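Local atomic coordinates of cell division control protein 45 cdc45 putative (Entamoeba histolytica, PDB entry 6CC2), a protein that probably takes part in eukaryotic chromosomal DNA replication as the Cdc45 component of the Cdc45-MCM-GINS (CMG) replicative helicase. Residues K23-Y28 with V77-F82; V37-L42 with E380-L385; S43-K48 with N198-Y203. All blocks are in the same frame, centred on the assembly; numbering follows the deposited sequence.

Interaction 1: residues K23-Y28 with V77-F82; sequences KTIQLY and VHTVFF
Two neighbouring parallel strands pair here inside the six-stranded sheet of the N-terminal part of the chain, Thr24-Tyr28 lying between strand 53-57 and Val77-Phe82, with strand 102-106 beyond. Four backbone bonds join them: His78 N to Thr24 O, Gln26 N to Thr79 O at 2.9 Å, Phe81 N to Gln26 O, and Tyr28 N to Phe81 O at 2.7 Å. The register slips by one residue after the Thr24-Val77 pair, a beta bulge that takes up His78. Its side chain starts toward the other strand, and chi1 of 64° sets CG between its own backbone N and carbonyl carbon. Farther out, His78 NE2 is 3.6 Å from Ile25 CG1, while ND1 is hydrogen-bonded to Arg18. The all-parallel sheet with helices on both faces is a Rossmann-like three-layer alpha/beta/alpha arrangement, as in the RecJ relatives of Cdc45. On the face of Ile25, Leu27 and Phe81, which helix 33-48 covers, Ile25 CG2 meets the rim of the Phe81 ring, 3.6 Å from Phe81 CD1. Leu27 runs beside Phe81, its CD2 3.9 Å from Phe81 CB. Helix 61-71 covers the opposite face, where Phe82 turns a ring edge onto Tyr28 in a T-shaped pair with planes at 82°: Phe82 CE1 sits over one Tyr28 face, 3.6 Å from Tyr28 CD1. The Tyr28 hydroxyl donates to Gln26 OE1 at 2.7 Å, approaching 61° out of the amide carbonyl plane. Thr71 binds NE2 of the same amide, which thereby has a partner at each end within a buried layer.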
loop_
_atom_site.group_PDB
_atom_site.type_symbol
_atom_site.label_atom_id
_atom_site.label_comp_id
_atom_site.label_asym_id
_atom_site.label_seq_id
_atom_site.Cartn_x
_atom_site.Cartn_y
_atom_site.Cartn_z
ATOM N N LYS A 23 -9.795 17.712 26.529
ATOM C CA LYS A 23 -10.139 17.523 25.127
ATOM C C LYS A 23 -9.208 16.488 24.490
ATOM O O LYS A 23 -8.133 16.184 25.009
ATOM C CB LYS A 23 -10.062 18.857 24.386
ATOM C CG LYS A 23 -11.037 19.912 24.911
ATOM C CD LYS A 23 -10.855 21.236 24.189
ATOM C CE LYS A 23 -11.968 22.208 24.529
ATOM N NZ LYS A 23 -11.822 23.484 23.778
ATOM N N THR A 24 -9.643 15.944 23.354
ATOM C CA THR A 24 -8.949 14.823 22.730
ATOM C C THR A 24 -8.592 15.117 21.270
ATOM O O THR A 24 -9.081 16.065 20.654
ATOM C CB THR A 24 -9.797 13.538 22.796
ATOM O OG1 THR A 24 -10.901 13.657 21.891
ATOM C CG2 THR A 24 -10.320 13.309 24.203
ATOM N N ILE A 25 -7.711 14.282 20.737
ATOM C CA ILE A 25 -7.244 14.363 19.354
ATOM C C ILE A 25 -7.802 13.161 18.597
ATOM O O ILE A 25 -7.698 12.021 19.058
ATOM C CB ILE A 25 -5.706 14.383 19.272
ATOM C CG1 ILE A 25 -5.135 15.544 20.093
ATOM C CG2 ILE A 25 -5.250 14.474 17.832
ATOM C CD1 ILE A 25 -3.656 15.372 20.403
ATOM N N GLN A 26 -8.375 13.411 17.424
ATOM C CA GLN A 26 -8.949 12.380 16.580
ATOM C C GLN A 26 -8.101 12.285 15.322
ATOM O O GLN A 26 -7.892 13.291 14.633
ATOM C CB GLN A 26 -10.391 12.742 16.231
ATOM C CG GLN A 26 -11.316 11.592 16.089
ATOM C CD GLN A 26 -12.719 12.060 15.785
ATOM O OE1 GLN A 26 -12.899 13.151 15.243
ATOM N NE2 GLN A 26 -13.706 11.244 16.103
ATOM N N LEU A 27 -7.605 11.082 15.014
ATOM C CA LEU A 27 -6.772 10.880 13.843
ATOM C C LEU A 27 -7.486 9.959 12.868
ATOM O O LEU A 27 -7.767 8.806 13.199
ATOM C CB LEU A 27 -5.408 10.290 14.240
ATOM C CG LEU A 27 -4.596 11.194 15.174
ATOM C CD1 LEU A 27 -4.754 10.738 16.616
ATOM C CD2 LEU A 27 -3.146 11.238 14.757
ATOM N N TYR A 28 -7.811 10.490 11.696
ATOM C CA TYR A 28 -8.482 9.752 10.631
ATOM C C TYR A 28 -7.415 9.133 9.726
ATOM O O TYR A 28 -6.577 9.839 9.170
ATOM C CB TYR A 28 -9.389 10.696 9.837
ATOM C CG TYR A 28 -10.551 11.283 10.601
ATOM C CD1 TYR A 28 -10.349 12.121 11.693
ATOM C CD2 TYR A 28 -11.852 11.017 10.226
ATOM C CE1 TYR A 28 -11.418 12.649 12.399
ATOM C CE2 TYR A 28 -12.933 11.552 10.905
ATOM C CZ TYR A 28 -12.708 12.364 11.999
ATOM O OH TYR A 28 -13.784 12.887 12.672
ATOM N N VAL A 77 -13.498 16.317 21.296
ATOM C CA VAL A 77 -12.467 16.373 20.270
ATOM C C VAL A 77 -12.161 17.830 19.949
ATOM O O VAL A 77 -13.043 18.590 19.543
ATOM C CB VAL A 77 -12.894 15.595 19.016
ATOM C CG1 VAL A 77 -11.829 15.703 17.934
ATOM C CG2 VAL A 77 -13.130 14.148 19.380
ATOM N N HIS A 78 -10.897 18.225 20.141
ATOM C CA HIS A 78 -10.445 19.580 19.871
ATOM C C HIS A 78 -9.586 19.692 18.622
ATOM O O HIS A 78 -9.463 20.789 18.071
ATOM C CB HIS A 78 -9.638 20.126 21.065
ATOM C CG HIS A 78 -8.355 19.389 21.342
ATOM N ND1 HIS A 78 -7.154 19.728 20.760
ATOM C CD2 HIS A 78 -8.085 18.338 22.155
ATOM C CE1 HIS A 78 -6.202 18.928 21.199
ATOM N NE2 HIS A 78 -6.740 18.075 22.050
ATOM N N THR A 79 -9.008 18.588 18.154
ATOM C CA THR A 79 -8.105 18.598 17.029
ATOM C C THR A 79 -8.364 17.333 16.220
ATOM O O THR A 79 -8.605 16.268 16.800
ATOM C CB THR A 79 -6.640 18.610 17.474
ATOM O OG1 THR A 79 -6.375 19.751 18.277
ATOM C CG2 THR A 79 -5.711 18.644 16.286
ATOM N N VAL A 80 -8.302 17.449 14.897
ATOM C CA VAL A 80 -8.349 16.281 14.020
ATOM C C VAL A 80 -7.124 16.300 13.119
ATOM O O VAL A 80 -6.682 17.363 12.664
ATOM C CB VAL A 80 -9.641 16.227 13.174
ATOM C CG1 VAL A 80 -10.835 16.173 14.086
ATOM C CG2 VAL A 80 -9.716 17.410 12.216
ATOM N N PHE A 81 -6.573 15.113 12.884
ATOM C CA PHE A 81 -5.549 14.877 11.878
ATOM C C PHE A 81 -6.146 13.974 10.809
ATOM O O PHE A 81 -6.762 12.959 11.140
ATOM C CB PHE A 81 -4.326 14.182 12.481
ATOM C CG PHE A 81 -3.476 15.068 13.300
ATOM C CD1 PHE A 81 -3.797 15.334 14.626
ATOM C CD2 PHE A 81 -2.327 15.644 12.761
ATOM C CE1 PHE A 81 -2.982 16.143 15.397
ATOM C CE2 PHE A 81 -1.522 16.461 13.541
ATOM C CZ PHE A 81 -1.859 16.716 14.846
ATOM N N PHE A 82 -5.973 14.349 9.548
ATOM C CA PHE A 82 -6.309 13.511 8.407
ATOM C C PHE A 82 -4.998 12.979 7.846
ATOM O O PHE A 82 -4.110 13.765 7.469
ATOM C CB PHE A 82 -7.076 14.308 7.355
ATOM C CG PHE A 82 -8.386 14.881 7.851
ATOM C CD1 PHE A 82 -9.193 14.169 8.725
ATOM C CD2 PHE A 82 -8.796 16.131 7.448
ATOM C CE1 PHE A 82 -10.398 14.690 9.177
ATOM C CE2 PHE A 82 -10.006 16.660 7.892
ATOM C CZ PHE A 82 -10.811 15.932 8.763
HETATM O O HOH W 1 -5.318 15.380 23.636
#

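Interaction 2: residues V37-L42 with E380-L385; sequences VCYKIL and EGFKLL. With EDO (1,2-ethanediol), chain J.
Tyr39 OH shares a short hydrogen bond of 2.5 Å with O1 of a 1,2-ethanediol, probably taken up from the crystallisation liquor, and either oxygen could donate. The diol, whose exact place is less sure, lies beside Phe382; His53 NE2 is a further hydrogen-bonding partner. Segments 37-42 and 380-385, on helices 33-48 and 374-385, cross at -62° with their axes 10.4 Å apart, and Phe382 makes contacts with both Tyr39 and Lys40. Its CG stands anti to the backbone N (chi1 177°). At the end of the side chain, Phe382 CE2 touches the edge of the Tyr39 ring, 3.7 Å from Tyr39 CD1, in an oblique aromatic pair. On Lys40 a bend at chi2 of 62° places CD 3.5 Å from the same Phe382 CE2, the two side chains crossing at about a right angle. The Lys40 and Leu385 side chains pass in opposite directions, Lys40 CB 3.7 Å from Leu385 CD2, and Leu385 CD1 meets Val37 CG2 at 4.1 Å. Helix 199-213 contributes Tyr203 to this group, next to Val37, Lys40 and Leu385. The Lys40 ammonium is hydrogen-bonded to Ser386 OG just past the segment, so the lysine lends its methylene chain to an otherwise apolar interface while a neutral hydroxyl receives its polar end.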
loop_
_atom_site.group_PDB
_atom_site.type_symbol
_atom_site.label_atom_id
_atom_site.label_comp_id
_atom_site.label_asym_id
_atom_site.label_seq_id
_atom_site.Cartn_x
_atom_site.Cartn_y
_atom_site.Cartn_z
ATOM N N VAL A 37 1.921 3.884 10.024
ATOM C CA VAL A 37 3.206 4.349 10.557
ATOM C C VAL A 37 3.078 5.768 11.092
ATOM O O VAL A 37 3.583 6.097 12.169
ATOM C CB VAL A 37 4.291 4.262 9.470
ATOM C CG1 VAL A 37 5.531 5.050 9.855
ATOM C CG2 VAL A 37 4.620 2.788 9.163
ATOM N N CYS A 38 2.429 6.657 10.322
ATOM C CA CYS A 38 2.266 8.034 10.765
ATOM C C CYS A 38 1.492 8.088 12.075
ATOM O O CYS A 38 1.934 8.713 13.048
ATOM C CB CYS A 38 1.581 8.839 9.657
ATOM S SG CYS A 38 1.315 10.589 10.039
ATOM N N TYR A 39 0.357 7.393 12.135
ATOM C CA TYR A 39 -0.390 7.301 13.378
ATOM C C TYR A 39 0.491 6.815 14.526
ATOM O O TYR A 39 0.442 7.353 15.631
ATOM C CB TYR A 39 -1.575 6.351 13.219
ATOM C CG TYR A 39 -2.406 6.255 14.468
ATOM C CD1 TYR A 39 -2.091 5.324 15.462
ATOM C CD2 TYR A 39 -3.463 7.106 14.696
ATOM C CE1 TYR A 39 -2.814 5.241 16.619
ATOM C CE2 TYR A 39 -4.192 7.026 15.848
ATOM C CZ TYR A 39 -3.863 6.101 16.816
ATOM O OH TYR A 39 -4.598 6.018 17.993
ATOM N N LYS A 40 1.264 5.750 14.292
ATOM C CA LYS A 40 2.097 5.172 15.350
ATOM C C LYS A 40 3.084 6.196 15.894
ATOM O O LYS A 40 3.208 6.373 17.120
ATOM C CB LYS A 40 2.840 3.938 14.789
ATOM C CG LYS A 40 3.830 3.279 15.742
ATOM C CD LYS A 40 3.151 2.759 16.978
ATOM C CE LYS A 40 4.117 2.015 17.879
ATOM N NZ LYS A 40 3.428 1.499 19.116
ATOM N N ILE A 41 3.774 6.903 14.997
ATOM C CA ILE A 41 4.797 7.855 15.429
ATOM C C ILE A 41 4.171 9.017 16.194
ATOM O O ILE A 41 4.667 9.435 17.247
ATOM C CB ILE A 41 5.610 8.331 14.203
ATOM C CG1 ILE A 41 6.444 7.166 13.673
ATOM C CG2 ILE A 41 6.507 9.496 14.573
ATOM C CD1 ILE A 41 7.246 7.481 12.401
ATOM N N LEU A 42 3.073 9.575 15.664
ATOM C CA LEU A 42 2.347 10.590 16.413
ATOM C C LEU A 42 1.875 10.046 17.753
ATOM O O LEU A 42 1.944 10.737 18.787
ATOM C CB LEU A 42 1.165 11.110 15.611
ATOM C CG LEU A 42 1.528 11.838 14.313
ATOM C CD1 LEU A 42 0.252 12.039 13.489
ATOM C CD2 LEU A 42 2.228 13.153 14.568
ATOM N N GLU A 380 -5.228 -4.404 13.839
ATOM C CA GLU A 380 -4.349 -5.542 13.620
ATOM C C GLU A 380 -3.025 -5.100 13.012
ATOM O O GLU A 380 -1.959 -5.623 13.374
ATOM C CB GLU A 380 -5.036 -6.575 12.733
ATOM C CG GLU A 380 -6.292 -7.182 13.340
ATOM C CD GLU A 380 -6.007 -7.943 14.637
ATOM O OE1 GLU A 380 -4.930 -8.567 14.746
ATOM O OE2 GLU A 380 -6.859 -7.908 15.548
ATOM N N GLY A 381 -3.076 -4.181 12.038
ATOM C CA GLY A 381 -1.850 -3.692 11.429
ATOM C C GLY A 381 -1.010 -2.893 12.408
ATOM O O GLY A 381 0.213 -3.022 12.439
ATOM N N PHE A 382 -1.661 -2.051 13.210
ATOM C CA PHE A 382 -0.979 -1.288 14.265
ATOM C C PHE A 382 -0.292 -2.211 15.260
ATOM O O PHE A 382 0.852 -1.958 15.671
ATOM C CB PHE A 382 -1.995 -0.394 14.978
ATOM C CG PHE A 382 -1.425 0.398 16.124
ATOM C CD1 PHE A 382 -1.439 -0.120 17.410
ATOM C CD2 PHE A 382 -0.889 1.661 15.921
ATOM C CE1 PHE A 382 -0.907 0.591 18.476
ATOM C CE2 PHE A 382 -0.371 2.392 17.013
ATOM C CZ PHE A 382 -0.379 1.851 18.263
ATOM N N LYS A 383 -0.988 -3.264 15.683
ATOM C CA LYS A 383 -0.424 -4.220 16.622
ATOM C C LYS A 383 0.802 -4.907 16.035
ATOM O O LYS A 383 1.823 -5.048 16.721
ATOM C CB LYS A 383 -1.483 -5.256 17.000
ATOM C CG LYS A 383 -1.016 -6.371 17.910
ATOM C CD LYS A 383 -2.097 -7.446 18.050
ATOM C CE LYS A 383 -1.696 -8.531 19.038
ATOM N NZ LYS A 383 -1.592 -8.004 20.428
ATOM N N LEU A 384 0.736 -5.323 14.768
ATOM C CA LEU A 384 1.906 -5.960 14.156
ATOM C C LEU A 384 3.051 -4.960 14.009
ATOM O O LEU A 384 4.205 -5.266 14.344
ATOM C CB LEU A 384 1.549 -6.603 12.821
ATOM C CG LEU A 384 2.715 -7.300 12.123
ATOM C CD1 LEU A 384 3.414 -8.279 13.064
ATOM C CD2 LEU A 384 2.262 -8.026 10.825
ATOM N N LEU A 385 2.757 -3.764 13.500
ATOM C CA LEU A 385 3.782 -2.731 13.385
ATOM C C LEU A 385 4.486 -2.521 14.717
ATOM O O LEU A 385 5.717 -2.359 14.769
ATOM C CB LEU A 385 3.145 -1.422 12.902
ATOM C CG LEU A 385 4.073 -0.231 12.743
ATOM C CD1 LEU A 385 5.035 -0.442 11.575
ATOM C CD2 LEU A 385 3.218 1.017 12.530
HETATM C C1 EDO J . -2.885 3.672 20.324
HETATM O O1 EDO J . -3.741 4.785 20.029
HETATM C C2 EDO J . -1.564 4.192 20.869
HETATM O O2 EDO J . -1.810 5.042 21.998
#

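Interaction 3: residues S43-K48 with N198-Y203; sequences SMMFEK and NDMYWY. With EDO (1,2-ethanediol), chain J; EDO (1,2-ethanediol), chain B.
A Met-aromatic contact joins the C-terminal turns of helix 33-48, which packs on the N-terminal parallel sheet, to the first turns of helix 199-213. The selenium of Met44, present as selenomethionine like Met45 and Met200, lies 3.6 Å from Tyr203 CE2. It approaches the rim of the ring, 4.8 Å from the centroid and 81° off the ring normal. The two helical segments run roughly antiparallel, at 149°, with axes 12.8 Å apart, so long side chains have to span the gap. Met44 and Met200 do this by reaching toward each other tip to tip. A turn at the end of Met44 (chi3 74°) places CE 4.0 Å from Met200 CG. Met200 instead stays extended beyond CG, and its CE comes to rest 4.0 Å from Met44 CB and equally far from Met45 CG, the Met200 and Met45 side chains crossing at about a right angle. Ala190 of helix 182-192 touches both Met45 and Met200, so that a third helix joins the cluster. The Tyr203 ring also has the carbonyl oxygen of Asp199, one turn earlier, 3.6 Å above one face and displaced toward the rim. Charged groups border the cluster but find partners elsewhere: Lys48 forms a salt bridge with Glu197, and Asp199 with Lys344. With neither hydrogen bond nor salt bridge between the segments, the attraction is probably largely dispersion between polarisable side chains. At the ring edge, the electron-rich selenium faces hydrogens that probably carry a slight positive charge.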
loop_
_atom_site.group_PDB
_atom_site.type_symbol
_atom_site.label_atom_id
_atom_site.label_comp_id
_atom_site.label_asym_id
_atom_site.label_seq_id
_atom_site.Cartn_x
_atom_site.Cartn_y
_atom_site.Cartn_z
ATOM N N SER A 43 1.360 8.817 17.764
ATOM C CA SER A 43 0.802 8.293 19.003
ATOM C C SER A 43 1.871 8.099 20.064
ATOM O O SER A 43 1.586 8.218 21.257
ATOM C CB SER A 43 0.061 6.986 18.737
ATOM O OG SER A 43 0.985 5.949 18.443
HETATM N N MSE A 44 3.102 7.813 19.670
HETATM C CA MSE A 44 4.190 7.660 20.627
HETATM C C MSE A 44 4.483 8.970 21.356
HETATM O O MSE A 44 4.716 8.977 22.562
HETATM C CB MSE A 44 5.457 7.166 19.930
HETATM C CG MSE A 44 5.319 5.769 19.387
HETATM SE SE MSE A 44 6.709 5.370 18.090
HETATM C CE MSE A 44 8.237 5.166 19.314
HETATM N N MSE A 45 4.505 10.066 20.600
HETATM C CA MSE A 45 4.687 11.393 21.179
HETATM C C MSE A 45 3.515 11.729 22.085
HETATM O O MSE A 45 3.705 12.178 23.207
HETATM C CB MSE A 45 4.815 12.437 20.073
HETATM C CG MSE A 45 6.111 12.333 19.289
HETATM SE SE MSE A 45 6.283 13.827 18.068
HETATM C CE MSE A 45 5.419 13.016 16.515
ATOM N N PHE A 46 2.296 11.519 21.577
ATOM C CA PHE A 46 1.107 11.831 22.367
ATOM C C PHE A 46 1.077 11.050 23.672
ATOM O O PHE A 46 0.766 11.618 24.731
ATOM C CB PHE A 46 -0.154 11.532 21.556
ATOM C CG PHE A 46 -0.325 12.374 20.326
ATOM C CD1 PHE A 46 0.430 13.518 20.122
ATOM C CD2 PHE A 46 -1.246 12.002 19.352
ATOM C CE1 PHE A 46 0.261 14.280 18.985
ATOM C CE2 PHE A 46 -1.418 12.773 18.224
ATOM C CZ PHE A 46 -0.672 13.921 18.059
ATOM N N GLU A 47 1.400 9.755 23.627
ATOM C CA GLU A 47 1.443 8.951 24.843
ATOM C C GLU A 47 2.411 9.542 25.860
ATOM O O GLU A 47 2.079 9.693 27.045
ATOM C CB GLU A 47 1.849 7.515 24.519
ATOM C CG GLU A 47 0.805 6.688 23.800
ATOM C CD GLU A 47 1.359 5.350 23.331
ATOM O OE1 GLU A 47 2.332 4.858 23.940
ATOM O OE2 GLU A 47 0.828 4.796 22.345
ATOM N N LYS A 48 3.619 9.886 25.414
ATOM C CA LYS A 48 4.632 10.395 26.333
ATOM C C LYS A 48 4.195 11.697 26.985
ATOM O O LYS A 48 4.587 11.980 28.117
ATOM C CB LYS A 48 5.954 10.583 25.583
ATOM C CG LYS A 48 7.188 10.461 26.455
ATOM C CD LYS A 48 8.204 9.507 25.839
ATOM C CE LYS A 48 7.736 8.063 25.930
ATOM N NZ LYS A 48 8.652 7.134 25.213
ATOM N N ASN A 198 14.489 6.215 18.717
ATOM C CA ASN A 198 15.149 5.639 17.548
ATOM C C ASN A 198 14.311 4.541 16.876
ATOM O O ASN A 198 14.471 4.326 15.686
ATOM C CB ASN A 198 16.531 5.138 17.912
ATOM C CG ASN A 198 17.511 6.277 18.113
ATOM O OD1 ASN A 198 17.110 7.445 18.169
ATOM N ND2 ASN A 198 18.781 5.958 18.247
ATOM N N ASP A 199 13.366 3.920 17.604
ATOM C CA ASP A 199 12.454 2.970 16.964
ATOM C C ASP A 199 11.642 3.622 15.844
ATOM O O ASP A 199 11.160 2.935 14.933
ATOM C CB ASP A 199 11.494 2.386 18.003
ATOM C CG ASP A 199 12.004 1.104 18.620
ATOM O OD1 ASP A 199 12.883 0.452 18.020
ATOM O OD2 ASP A 199 11.508 0.741 19.702
HETATM N N MSE A 200 11.427 4.937 15.919
HETATM C CA MSE A 200 10.669 5.628 14.880
HETATM C C MSE A 200 11.298 5.447 13.489
HETATM O O MSE A 200 10.609 5.527 12.471
HETATM C CB MSE A 200 10.565 7.104 15.207
HETATM C CG MSE A 200 9.714 7.404 16.412
HETATM SE SE MSE A 200 9.763 9.280 16.847
HETATM C CE MSE A 200 8.438 9.238 18.246
ATOM N N TYR A 201 12.596 5.177 13.425
ATOM C CA TYR A 201 13.226 4.958 12.122
ATOM C C TYR A 201 12.821 3.618 11.507
ATOM O O TYR A 201 12.679 3.504 10.279
ATOM C CB TYR A 201 14.747 5.061 12.250
ATOM C CG TYR A 201 15.205 6.507 12.388
ATOM C CD1 TYR A 201 15.492 7.262 11.258
ATOM C CD2 TYR A 201 15.310 7.120 13.634
ATOM C CE1 TYR A 201 15.892 8.587 11.368
ATOM C CE2 TYR A 201 15.721 8.438 13.751
ATOM C CZ TYR A 201 16.011 9.163 12.608
ATOM O OH TYR A 201 16.401 10.479 12.725
ATOM N N TRP A 202 12.668 2.577 12.330
ATOM C CA TRP A 202 12.103 1.315 11.851
ATOM C C TRP A 202 10.716 1.529 11.267
ATOM O O TRP A 202 10.412 1.079 10.156
ATOM C CB TRP A 202 12.056 0.327 13.015
ATOM C CG TRP A 202 11.322 -0.958 12.789
ATOM C CD1 TRP A 202 10.270 -1.434 13.528
ATOM C CD2 TRP A 202 11.598 -1.950 11.799
ATOM N NE1 TRP A 202 9.902 -2.673 13.089
ATOM C CE2 TRP A 202 10.686 -3.010 12.008
ATOM C CE3 TRP A 202 12.553 -2.073 10.779
ATOM C CZ2 TRP A 202 10.685 -4.162 11.216
ATOM C CZ3 TRP A 202 12.536 -3.204 9.986
ATOM C CH2 TRP A 202 11.613 -4.238 10.210
ATOM N N TYR A 203 9.853 2.231 12.007
ATOM C CA TYR A 203 8.505 2.501 11.495
ATOM C C TYR A 203 8.583 3.333 10.225
ATOM O O TYR A 203 7.933 3.026 9.229
ATOM C CB TYR A 203 7.689 3.199 12.583
ATOM C CG TYR A 203 7.600 2.397 13.878
ATOM C CD1 TYR A 203 7.569 1.021 13.871
ATOM C CD2 TYR A 203 7.550 3.044 15.107
ATOM C CE1 TYR A 203 7.503 0.286 15.050
ATOM C CE2 TYR A 203 7.482 2.328 16.299
ATOM C CZ TYR A 203 7.456 0.941 16.256
ATOM O OH TYR A 203 7.390 0.203 17.402
HETATM C C1 EDO J . -2.885 3.672 20.324
HETATM O O1 EDO J . -3.741 4.785 20.029
HETATM C C2 EDO J . -1.564 4.192 20.869
HETATM O O2 EDO J . -1.810 5.042 21.998
HETATM C C1 EDO B . 20.229 1.726 15.964
HETATM O O1 EDO B . 20.889 2.069 14.910
HETATM C C2 EDO B . 19.802 2.993 16.706
HETATM O O2 EDO B . 19.332 2.600 17.974
#

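In the fold
Helix 33-48 connects all three contacts, and all three are buried. Interaction 1 belongs to the sheet, held by backbone bonds and packed on both faces; its Leu27 packs against Tyr39 and Leu42 of the helix, and Ile25, Leu27 and Phe81 meet Phe46. Interactions 2 and 3 join the same helix to parts of the chain remote in sequence and rely on side-chain packing alone. Their centres are about 9 Å apart and Tyr203 serves both, touching Lys40 and Leu385 as well as Met44. Interaction 2, nearest the centre of the chain, is aromatic and aliphatic, with one lysine laid across it. Interaction 3 depends on methionines and has exposed residues such as Glu47 and Lys48 beside it.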